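Local structure of fiber (Murine adenovirus 2, 5NBH) at residues Y100-D105 / G125-T130; G131-E136 / L213-S218; G180-V185 / C198-T203. The protein probably attaches the virus to host cells as the trimeric fibre of the capsid, its distal head domain binding N-acetylglucosamine. All blocks are in the same frame, centred on the assembly; numbering follows the deposited sequence.

Contact 1: residues Y100-D105 / G125-T130; sequences YNEYAD and GETNAT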
loop_
_atom_site.group_PDB
_atom_site.type_symbol
_atom_site.label_atom_id
_atom_site.label_comp_id
_atom_site.label_asym_id
_atom_site.label_seq_id
_atom_site.Cartn_x
_atom_site.Cartn_y
_atom_site.Cartn_z
ATOM N N TYR A 100 -4.469 -27.347 -19.643
ATOM C CA TYR A 100 -4.433 -28.534 -18.788
ATOM C C TYR A 100 -5.726 -28.581 -18.006
ATOM O O TYR A 100 -6.425 -27.561 -17.865
ATOM C CB TYR A 100 -3.231 -28.504 -17.847
ATOM C CG TYR A 100 -1.837 -28.630 -18.469
ATOM C CD1 TYR A 100 -1.625 -28.705 -19.867
ATOM C CD2 TYR A 100 -0.719 -28.635 -17.658
ATOM C CE1 TYR A 100 -0.345 -28.796 -20.391
ATOM C CE2 TYR A 100 0.565 -28.714 -18.182
ATOM C CZ TYR A 100 0.747 -28.796 -19.552
ATOM O OH TYR A 100 2.025 -28.867 -20.043
ATOM N N ASN A 101 -6.035 -29.744 -17.449
ATOM C CA ASN A 101 -7.233 -29.917 -16.621
ATOM C C ASN A 101 -6.841 -29.579 -15.173
ATOM O O ASN A 101 -6.903 -30.410 -14.282
ATOM C CB ASN A 101 -7.764 -31.354 -16.760
ATOM C CG ASN A 101 -8.304 -31.632 -18.147
ATOM O OD1 ASN A 101 -9.099 -30.851 -18.665
ATOM N ND2 ASN A 101 -7.887 -32.745 -18.764
ATOM N N GLU A 102 -6.347 -28.360 -14.974
ATOM C CA GLU A 102 -5.841 -27.905 -13.679
ATOM C C GLU A 102 -6.391 -26.501 -13.473
ATOM O O GLU A 102 -6.283 -25.652 -14.384
ATOM C CB GLU A 102 -4.324 -27.866 -13.668
ATOM C CG GLU A 102 -3.658 -29.244 -13.695
ATOM C CD GLU A 102 -2.146 -29.196 -13.667
ATOM O OE1 GLU A 102 -1.538 -28.102 -13.446
ATOM O OE2 GLU A 102 -1.541 -30.293 -13.888
ATOM N N TYR A 103 -6.965 -26.278 -12.298
ATOM C CA TYR A 103 -7.651 -25.009 -11.989
ATOM C C TYR A 103 -7.229 -24.458 -10.618
ATOM O O TYR A 103 -6.687 -25.180 -9.789
ATOM C CB TYR A 103 -9.159 -25.216 -12.009
ATOM C CG TYR A 103 -9.705 -25.646 -13.355
ATOM C CD1 TYR A 103 -9.625 -26.987 -13.767
ATOM C CD2 TYR A 103 -10.236 -24.720 -14.245
ATOM C CE1 TYR A 103 -10.125 -27.384 -15.008
ATOM C CE2 TYR A 103 -10.722 -25.113 -15.497
ATOM C CZ TYR A 103 -10.671 -26.435 -15.865
ATOM O OH TYR A 103 -11.146 -26.819 -17.097
ATOM N N ALA A 104 -7.497 -23.172 -10.416
ATOM C CA ALA A 104 -7.292 -22.501 -9.135
ATOM C C ALA A 104 -8.398 -21.465 -8.918
ATOM O O ALA A 104 -9.024 -21.007 -9.864
ATOM C CB ALA A 104 -5.944 -21.839 -9.100
ATOM N N ASP A 105 -8.608 -21.114 -7.655
ATOM C CA ASP A 105 -9.475 -19.990 -7.269
ATOM C C ASP A 105 -8.558 -18.876 -6.803
ATOM O O ASP A 105 -7.602 -19.134 -6.067
ATOM C CB ASP A 105 -10.356 -20.378 -6.103
ATOM C CG ASP A 105 -11.597 -21.149 -6.535
ATOM O OD1 ASP A 105 -11.840 -21.285 -7.744
ATOM O OD2 ASP A 105 -12.336 -21.595 -5.638
ATOM N N GLY A 125 -4.628 -23.296 -5.786
ATOM C CA GLY A 125 -4.684 -24.393 -6.770
ATOM C C GLY A 125 -5.299 -25.660 -6.202
ATOM O O GLY A 125 -5.248 -25.926 -4.991
ATOM N N GLU A 126 -5.895 -26.455 -7.095
ATOM C CA GLU A 126 -6.607 -27.653 -6.687
ATOM C C GLU A 126 -5.754 -28.889 -6.830
ATOM O O GLU A 126 -5.995 -29.859 -6.147
ATOM C CB GLU A 126 -7.830 -27.875 -7.551
ATOM C CG GLU A 126 -8.929 -26.857 -7.411
ATOM C CD GLU A 126 -10.144 -27.229 -8.243
ATOM O OE1 GLU A 126 -10.038 -27.959 -9.271
ATOM O OE2 GLU A 126 -11.231 -26.791 -7.850
ATOM N N THR A 127 -4.780 -28.862 -7.734
ATOM C CA THR A 127 -4.130 -30.086 -8.169
ATOM C C THR A 127 -2.638 -30.036 -7.931
ATOM O O THR A 127 -1.942 -29.091 -8.356
ATOM C CB THR A 127 -4.419 -30.323 -9.688
ATOM O OG1 THR A 127 -5.827 -30.316 -9.924
ATOM C CG2 THR A 127 -3.860 -31.658 -10.143
ATOM N N ASN A 128 -2.109 -31.074 -7.282
ATOM C CA ASN A 128 -0.655 -31.200 -7.155
ATOM C C ASN A 128 -0.004 -31.231 -8.523
ATOM O O ASN A 128 -0.502 -31.881 -9.434
ATOM C CB ASN A 128 -0.264 -32.448 -6.396
ATOM C CG ASN A 128 -0.718 -32.401 -4.959
ATOM O OD1 ASN A 128 -1.891 -32.606 -4.673
ATOM N ND2 ASN A 128 0.203 -32.119 -4.054
ATOM N N ALA A 129 1.113 -30.536 -8.662
ATOM C CA ALA A 129 1.765 -30.422 -9.952
ATOM C C ALA A 129 3.246 -30.227 -9.808
ATOM O O ALA A 129 3.730 -29.646 -8.826
ATOM C CB ALA A 129 1.170 -29.274 -10.740
ATOM N N THR A 130 3.970 -30.742 -10.804
ATOM C CA THR A 130 5.375 -30.540 -10.933
ATOM C C THR A 130 5.571 -29.905 -12.310
ATOM O O THR A 130 5.289 -30.528 -13.357
ATOM C CB THR A 130 6.147 -31.871 -10.810
ATOM O OG1 THR A 130 5.901 -32.416 -9.508
ATOM C CG2 THR A 130 7.623 -31.657 -10.986
HETATM O O HOH W 1 -1.987 -27.272 -10.588
HETATM O O HOH W 2 -0.694 -32.154 -12.220
HETATM O O HOH W 3 -7.777 -28.745 -10.937
HETATM O O HOH W 4 -4.343 -26.694 -9.484
#
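G125 and A104 face each other as an antiparallel non-hydrogen-bonded pair, the last rung between two strands before they part. Having no side chain, G125 offers its bare CA to the small methyl of A104, with G125 CA 3.7 Å from A104 CB, a compact pairing that suits a buried spot.

At E126 the second segment leaves the strand, and its peptide makes the direct hydrogen bond of the contact: E126 N donates to Y103 O at 3.1 Å, with an N-H...O angle of 149°. With CG beside its own backbone N (chi1 -67°), the extended chain of E126 starts out past that carbonyl, CB and CG each touching Y103 O, and brings OE1 to 4.0 Å from Y103 CB. The long acidic chain suits this exposed corner: OE2 forms a salt bridge with R94, and OE1 accepts from a water that also binds Y103 N and T127 OG1.

Beyond this point the backbones diverge and waters fill in the polar links. One accepts from T127 N and donates to Y103 O. Another donates to both T127 O and E102 OE1, 3.0 Å from the latter, while a third donates to N128 O and, at 2.6 Å, to E102 OE2. Each carboxylate oxygen of E102 thus has its own water bridge, and OE1 also accepts from N97 ND2, which would tend to hold the side chain of E102, a residue of the N-acetylglucosamine site, in place. A129 then places its methyl carbon CB 4.0 Å from E102 OE1, ahead of T130, another sugar-binding residue.

The contact lies where strand 103-113 begins and its antiparallel neighbour 116-125 ends. Strand 83-96 flanks the first through R94 and R96, R94 also pairing with D105, while P222 beside strand 223-231 binds the backbone of G125.

Contact 2: residues G131-E136 / L213-S218; sequences GTQTWE and LKSTTS
T132 and T216 meet hydroxyl to hydroxyl on one face of the sheet, T132 OG1 hydrogen-bonded to T216 OG1 at 2.8 Å. In T132, OG1 sits beside the backbone N (chi1 -64°), while methyl CG2 turns the other way to rest 3.7 Å from K214 CB. Further along this face, the extended K214 runs side by side with T134, its CG 3.7 Å from T134 OG1; their polar ends share a water, weakly on the lysine side. On the face of W135, Q133 and S215, the indole W135 NE1 donates to S215 OG at 3.0 Å, the oxygen lying 17° out of the ring plane. A small hydroxyl-bearing residue fits here, beside a buried indole N-H that needs an acceptor.

Between the two faces runs an antiparallel ladder pairing G131 with T217, Q133 with S215 and W135 with L213 through two bonds each, such as W135 N to L213 O at 2.8 Å; S215 N to Q133 O is weak. This is one edge of the GHID sheet of the fibre head, and it carries T132 and Q133 of the N-acetylglucosamine site. G131 opens the strand in a backbone conformation that would press a CB onto the preceding carbonyl O, so glycine suits it.

Q133 CB sits over one face of the W135 ring, 3.1 Å above its plane and offset toward the rim. N97 packs against both residues and accepts from T134 N, as P222 closes on them from its loop. T217 OG1 is hydrogen-bonded to A129 O in the preceding loop, and strand 191-205 covers L213 with C198 and Y200.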
loop_
_atom_site.group_PDB
_atom_site.type_symbol
_atom_site.label_atom_id
_atom_site.label_comp_id
_atom_site.label_asym_id
_atom_site.label_seq_id
_atom_site.Cartn_x
_atom_site.Cartn_y
_atom_site.Cartn_z
ATOM N N GLY A 131 6.032 -28.664 -12.299
ATOM C CA GLY A 131 6.202 -27.896 -13.510
ATOM C C GLY A 131 5.808 -26.459 -13.260
ATOM O O GLY A 131 5.840 -26.011 -12.134
ATOM N N THR A 132 5.469 -25.748 -14.325
ATOM C CA THR A 132 5.176 -24.314 -14.236
ATOM C C THR A 132 3.755 -24.090 -14.699
ATOM O O THR A 132 3.410 -24.525 -15.806
ATOM C CB THR A 132 6.159 -23.495 -15.061
ATOM O OG1 THR A 132 7.480 -23.656 -14.506
ATOM C CG2 THR A 132 5.780 -22.000 -15.064
ATOM N N GLN A 133 2.929 -23.432 -13.871
ATOM C CA GLN A 133 1.523 -23.148 -14.233
ATOM C C GLN A 133 1.416 -21.724 -14.755
ATOM O O GLN A 133 2.135 -20.843 -14.285
ATOM C CB GLN A 133 0.547 -23.294 -13.043
ATOM C CG GLN A 133 0.591 -24.650 -12.359
ATOM C CD GLN A 133 1.755 -24.789 -11.387
ATOM O OE1 GLN A 133 2.038 -23.879 -10.618
ATOM N NE2 GLN A 133 2.414 -25.945 -11.394
ATOM N N THR A 134 0.500 -21.500 -15.690
ATOM C CA THR A 134 0.299 -20.187 -16.281
ATOM C C THR A 134 -1.095 -19.740 -15.940
ATOM O O THR A 134 -2.066 -20.408 -16.296
ATOM C CB THR A 134 0.515 -20.189 -17.829
ATOM O OG1 THR A 134 1.869 -20.524 -18.142
ATOM C CG2 THR A 134 0.271 -18.814 -18.386
ATOM N N TRP A 135 -1.193 -18.610 -15.219
ATOM C CA TRP A 135 -2.456 -18.040 -14.799
ATOM C C TRP A 135 -2.561 -16.729 -15.552
ATOM O O TRP A 135 -1.692 -15.862 -15.383
ATOM C CB TRP A 135 -2.491 -17.797 -13.286
ATOM C CG TRP A 135 -2.018 -18.984 -12.467
ATOM C CD1 TRP A 135 -0.836 -19.081 -11.806
ATOM C CD2 TRP A 135 -2.682 -20.252 -12.296
ATOM N NE1 TRP A 135 -0.727 -20.302 -11.215
ATOM C CE2 TRP A 135 -1.851 -21.043 -11.492
ATOM C CE3 TRP A 135 -3.906 -20.785 -12.737
ATOM C CZ2 TRP A 135 -2.197 -22.342 -11.109
ATOM C CZ3 TRP A 135 -4.248 -22.100 -12.369
ATOM C CH2 TRP A 135 -3.407 -22.857 -11.571
ATOM N N GLU A 136 -3.608 -16.562 -16.341
ATOM C CA GLU A 136 -3.728 -15.402 -17.228
ATOM C C GLU A 136 -4.947 -14.608 -16.836
ATOM O O GLU A 136 -6.046 -15.164 -16.766
ATOM C CB GLU A 136 -3.836 -15.862 -18.687
ATOM C CG GLU A 136 -3.797 -14.759 -19.736
ATOM C CD GLU A 136 -3.904 -15.332 -21.154
ATOM O OE1 GLU A 136 -2.892 -15.478 -21.850
ATOM O OE2 GLU A 136 -5.033 -15.596 -21.563
ATOM N N LEU A 213 0.777 -14.666 -14.919
ATOM C CA LEU A 213 1.574 -15.187 -13.824
ATOM C C LEU A 213 2.033 -16.599 -14.085
ATOM O O LEU A 213 1.257 -17.413 -14.563
ATOM C CB LEU A 213 0.771 -15.157 -12.522
ATOM C CG LEU A 213 0.035 -13.833 -12.233
ATOM C CD1 LEU A 213 -0.841 -14.024 -11.018
ATOM C CD2 LEU A 213 0.998 -12.685 -11.993
ATOM N N LYS A 214 3.285 -16.914 -13.774
ATOM C CA LYS A 214 3.743 -18.297 -13.924
ATOM C C LYS A 214 4.406 -18.787 -12.645
ATOM O O LYS A 214 5.492 -18.329 -12.279
ATOM C CB LYS A 214 4.663 -18.451 -15.125
ATOM C CG LYS A 214 4.034 -18.121 -16.448
ATOM C CD LYS A 214 5.022 -18.245 -17.618
ATOM C CE LYS A 214 4.342 -17.756 -18.878
ATOM N NZ LYS A 214 5.103 -17.993 -20.146
ATOM N N SER A 215 3.729 -19.711 -11.975
ATOM C CA SER A 215 4.221 -20.298 -10.740
ATOM C C SER A 215 4.940 -21.615 -11.027
ATOM O O SER A 215 4.487 -22.423 -11.865
ATOM C CB SER A 215 3.061 -20.551 -9.784
ATOM O OG SER A 215 1.975 -21.231 -10.378
ATOM N N THR A 216 6.024 -21.867 -10.315
ATOM C CA THR A 216 6.797 -23.112 -10.520
ATOM C C THR A 216 6.718 -23.948 -9.249
ATOM O O THR A 216 7.015 -23.458 -8.160
ATOM C CB THR A 216 8.225 -22.809 -10.913
ATOM O OG1 THR A 216 8.205 -22.175 -12.188
ATOM C CG2 THR A 216 9.069 -24.071 -10.993
ATOM N N THR A 217 6.252 -25.189 -9.388
ATOM C CA THR A 217 6.052 -26.093 -8.239
ATOM C C THR A 217 6.784 -27.450 -8.462
ATOM O O THR A 217 7.071 -27.812 -9.591
ATOM C CB THR A 217 4.568 -26.322 -7.927
ATOM O OG1 THR A 217 3.917 -27.003 -9.020
ATOM C CG2 THR A 217 3.875 -24.976 -7.700
ATOM N N SER A 218 7.100 -28.131 -7.366
ATOM C CA SER A 218 7.581 -29.516 -7.379
ATOM C C SER A 218 6.744 -30.327 -6.407
ATOM O O SER A 218 6.917 -30.216 -5.190
ATOM C CB SER A 218 9.041 -29.593 -6.956
ATOM O OG SER A 218 9.798 -28.597 -7.595
HETATM O O HOH W 5 2.549 -20.026 -20.585
#

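Contact 3: residues G180-V185 / C198-T203; sequences GFMPIV and CSYALT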
loop_
_atom_site.group_PDB
_atom_site.type_symbol
_atom_site.label_atom_id
_atom_site.label_comp_id
_atom_site.label_asym_id
_atom_site.label_seq_id
_atom_site.Cartn_x
_atom_site.Cartn_y
_atom_site.Cartn_z
ATOM N N GLY A 180 8.820 -9.497 -14.181
ATOM C CA GLY A 180 9.788 -9.885 -13.180
ATOM C C GLY A 180 9.291 -11.098 -12.428
ATOM O O GLY A 180 8.335 -11.755 -12.880
ATOM N N PHE A 181 10.006 -11.423 -11.352
ATOM C CA PHE A 181 9.729 -12.588 -10.537
ATOM C C PHE A 181 9.680 -12.196 -9.075
ATOM O O PHE A 181 10.435 -11.332 -8.642
ATOM C CB PHE A 181 10.810 -13.656 -10.672
ATOM C CG PHE A 181 10.713 -14.515 -11.924
ATOM C CD1 PHE A 181 10.924 -13.961 -13.182
ATOM C CD2 PHE A 181 10.482 -15.856 -11.821
ATOM C CE1 PHE A 181 10.875 -14.746 -14.327
ATOM C CE2 PHE A 181 10.436 -16.679 -12.962
ATOM C CZ PHE A 181 10.646 -16.107 -14.210
ATOM N N MET A 182 8.867 -12.911 -8.311
ATOM C CA MET A 182 8.804 -12.725 -6.881
ATOM C C MET A 182 9.001 -14.098 -6.211
ATOM O O MET A 182 8.588 -15.123 -6.757
ATOM C CB MET A 182 7.448 -12.150 -6.448
ATOM C CG MET A 182 7.177 -10.706 -6.852
ATOM S SD MET A 182 8.464 -9.553 -6.247
ATOM C CE MET A 182 7.682 -7.948 -6.333
ATOM N N PRO A 183 9.607 -14.099 -5.018
ATOM C CA PRO A 183 9.653 -15.318 -4.219
ATOM C C PRO A 183 8.277 -15.591 -3.666
ATOM O O PRO A 183 7.565 -14.636 -3.287
ATOM C CB PRO A 183 10.643 -14.980 -3.124
ATOM C CG PRO A 183 10.558 -13.503 -2.959
ATOM C CD PRO A 183 10.226 -12.953 -4.317
ATOM N N ILE A 184 7.919 -16.863 -3.559
ATOM C CA ILE A 184 6.641 -17.285 -3.008
ATOM C C ILE A 184 6.881 -18.544 -2.212
ATOM O O ILE A 184 7.875 -19.234 -2.426
ATOM C CB ILE A 184 5.532 -17.557 -4.052
ATOM C CG1 ILE A 184 5.978 -18.544 -5.149
ATOM C CG2 ILE A 184 5.106 -16.271 -4.707
ATOM C CD1 ILE A 184 4.842 -19.225 -5.875
ATOM N N VAL A 185 5.983 -18.786 -1.289
ATOM C CA VAL A 185 5.975 -20.008 -0.527
ATOM C C VAL A 185 4.658 -20.717 -0.780
ATOM O O VAL A 185 3.591 -20.152 -0.537
ATOM C CB VAL A 185 6.190 -19.764 0.976
ATOM C CG1 VAL A 185 6.090 -21.100 1.721
ATOM C CG2 VAL A 185 7.565 -19.158 1.238
ATOM N N CYS A 198 7.372 -17.060 -8.578
ATOM C CA CYS A 198 6.317 -16.826 -9.511
ATOM C C CYS A 198 6.707 -15.628 -10.367
ATOM O O CYS A 198 7.166 -14.600 -9.840
ATOM C CB CYS A 198 5.014 -16.551 -8.774
ATOM S SG CYS A 198 3.543 -16.405 -9.835
ATOM N N SER A 199 6.560 -15.755 -11.673
ATOM C CA SER A 199 6.773 -14.603 -12.553
ATOM C C SER A 199 5.485 -13.786 -12.734
ATOM O O SER A 199 4.375 -14.302 -12.579
ATOM C CB SER A 199 7.295 -15.037 -13.898
ATOM O OG SER A 199 6.362 -15.780 -14.569
ATOM N N TYR A 200 5.660 -12.532 -13.091
ATOM C CA TYR A 200 4.549 -11.717 -13.560
ATOM C C TYR A 200 4.993 -11.027 -14.842
ATOM O O TYR A 200 6.158 -10.689 -15.013
ATOM C CB TYR A 200 4.075 -10.725 -12.479
ATOM C CG TYR A 200 5.180 -9.792 -12.057
ATOM C CD1 TYR A 200 6.039 -10.152 -11.034
ATOM C CD2 TYR A 200 5.399 -8.573 -12.712
ATOM C CE1 TYR A 200 7.086 -9.325 -10.635
ATOM C CE2 TYR A 200 6.472 -7.734 -12.329
ATOM C CZ TYR A 200 7.301 -8.125 -11.283
ATOM O OH TYR A 200 8.391 -7.347 -10.887
ATOM N N ALA A 201 4.050 -10.761 -15.711
ATOM C CA ALA A 201 4.325 -10.066 -16.971
ATOM C C ALA A 201 3.083 -9.298 -17.365
ATOM O O ALA A 201 1.971 -9.850 -17.361
ATOM C CB ALA A 201 4.708 -11.074 -18.035
ATOM N N LEU A 202 3.255 -8.012 -17.633
ATOM C CA LEU A 202 2.176 -7.155 -18.115
ATOM C C LEU A 202 2.357 -6.937 -19.607
ATOM O O LEU A 202 3.418 -6.490 -20.038
ATOM C CB LEU A 202 2.236 -5.786 -17.444
ATOM C CG LEU A 202 1.598 -5.705 -16.041
ATOM C CD1 LEU A 202 1.942 -6.820 -15.085
ATOM C CD2 LEU A 202 1.927 -4.324 -15.467
ATOM N N THR A 203 1.332 -7.232 -20.378
ATOM C CA THR A 203 1.399 -7.010 -21.853
ATOM C C THR A 203 0.061 -6.548 -22.388
ATOM O O THR A 203 -0.946 -6.684 -21.714
ATOM C CB THR A 203 1.761 -8.312 -22.587
ATOM O OG1 THR A 203 0.824 -9.344 -22.279
ATOM C CG2 THR A 203 3.138 -8.766 -22.194
HETATM O O HOH W 6 10.863 -8.691 -9.868
#
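G180 and Y200 stand opposite each other in an antiparallel hydrogen-bonded pair of the backbone. G180 N donates to Y200 O, and Y200 N returns a bond to G180 O at 2.8 Å; M182 and C198 form a second such pair, M182 N to C198 O also at 2.8 Å. Between them the non-hydrogen-bonded pair F181 and S199 draws the chains close, its CA atoms 4.1 Å apart.

Two CH-pi contacts lie one on either side of the sheet. S199 CB lies 3.5 Å from the centroid of the F181 ring and only 10° off its normal, so the serine methylene sits squarely over the centre of the phenyl face; a small residue suits being roofed by a ring this closely. On the other face, Y200 places its ring over G180. With CG between the backbone N and the carbonyl carbon (chi1 59°), the phenol leans across to its partner, G180 CA being 4.0 Å from the ring centroid. This is the pairing known as aromatic rescue of glycine: a CB at G180 would collide with the Y200 hydroxyl, so glycine lets the ring lie against the bare backbone and cover it. It belongs to the G-H hairpin of the head domain, strands 179-188 and 191-205, at the G edge of the GHID sheet.

Apolar contacts extend the Y200 side: M182 CG meets Y200 CE1 at 4.0 Å, crossing it obliquely, and I184 CD1 touches C198 CB at 3.9 Å.

Water makes the remaining polar link, donating to F181 O and hydrogen-bonding Y200 OH at 3.0 Å.

Around these, F228 stacks on the Y200 ring, and M226 and F224 of the same strand cover M182 and I184. Neighbouring subunits also pack here: F181 against S187 of the second, and P183 against P183 of both the second and the third.

Contact 1 comes first along the chain, closing a loop of 19 residues, mostly strand, that turns from 103-113 into 116-125. Without a break the chain enters 131-136, and contact 2 shuts a far longer loop of 76 residues when strand 208-217 returns. Contact 3 closes its short hairpin wholly within that span, so it nests in contact 2, whereas contact 1 precedes both in series. Contacts 1 and 2 touch where A104 CB packs on W135 CH2, bringing the two sheets of the head together. Contacts 2 and 3 share one sheet, joined by K214 and S199, while contacts 1 and 3 do not touch.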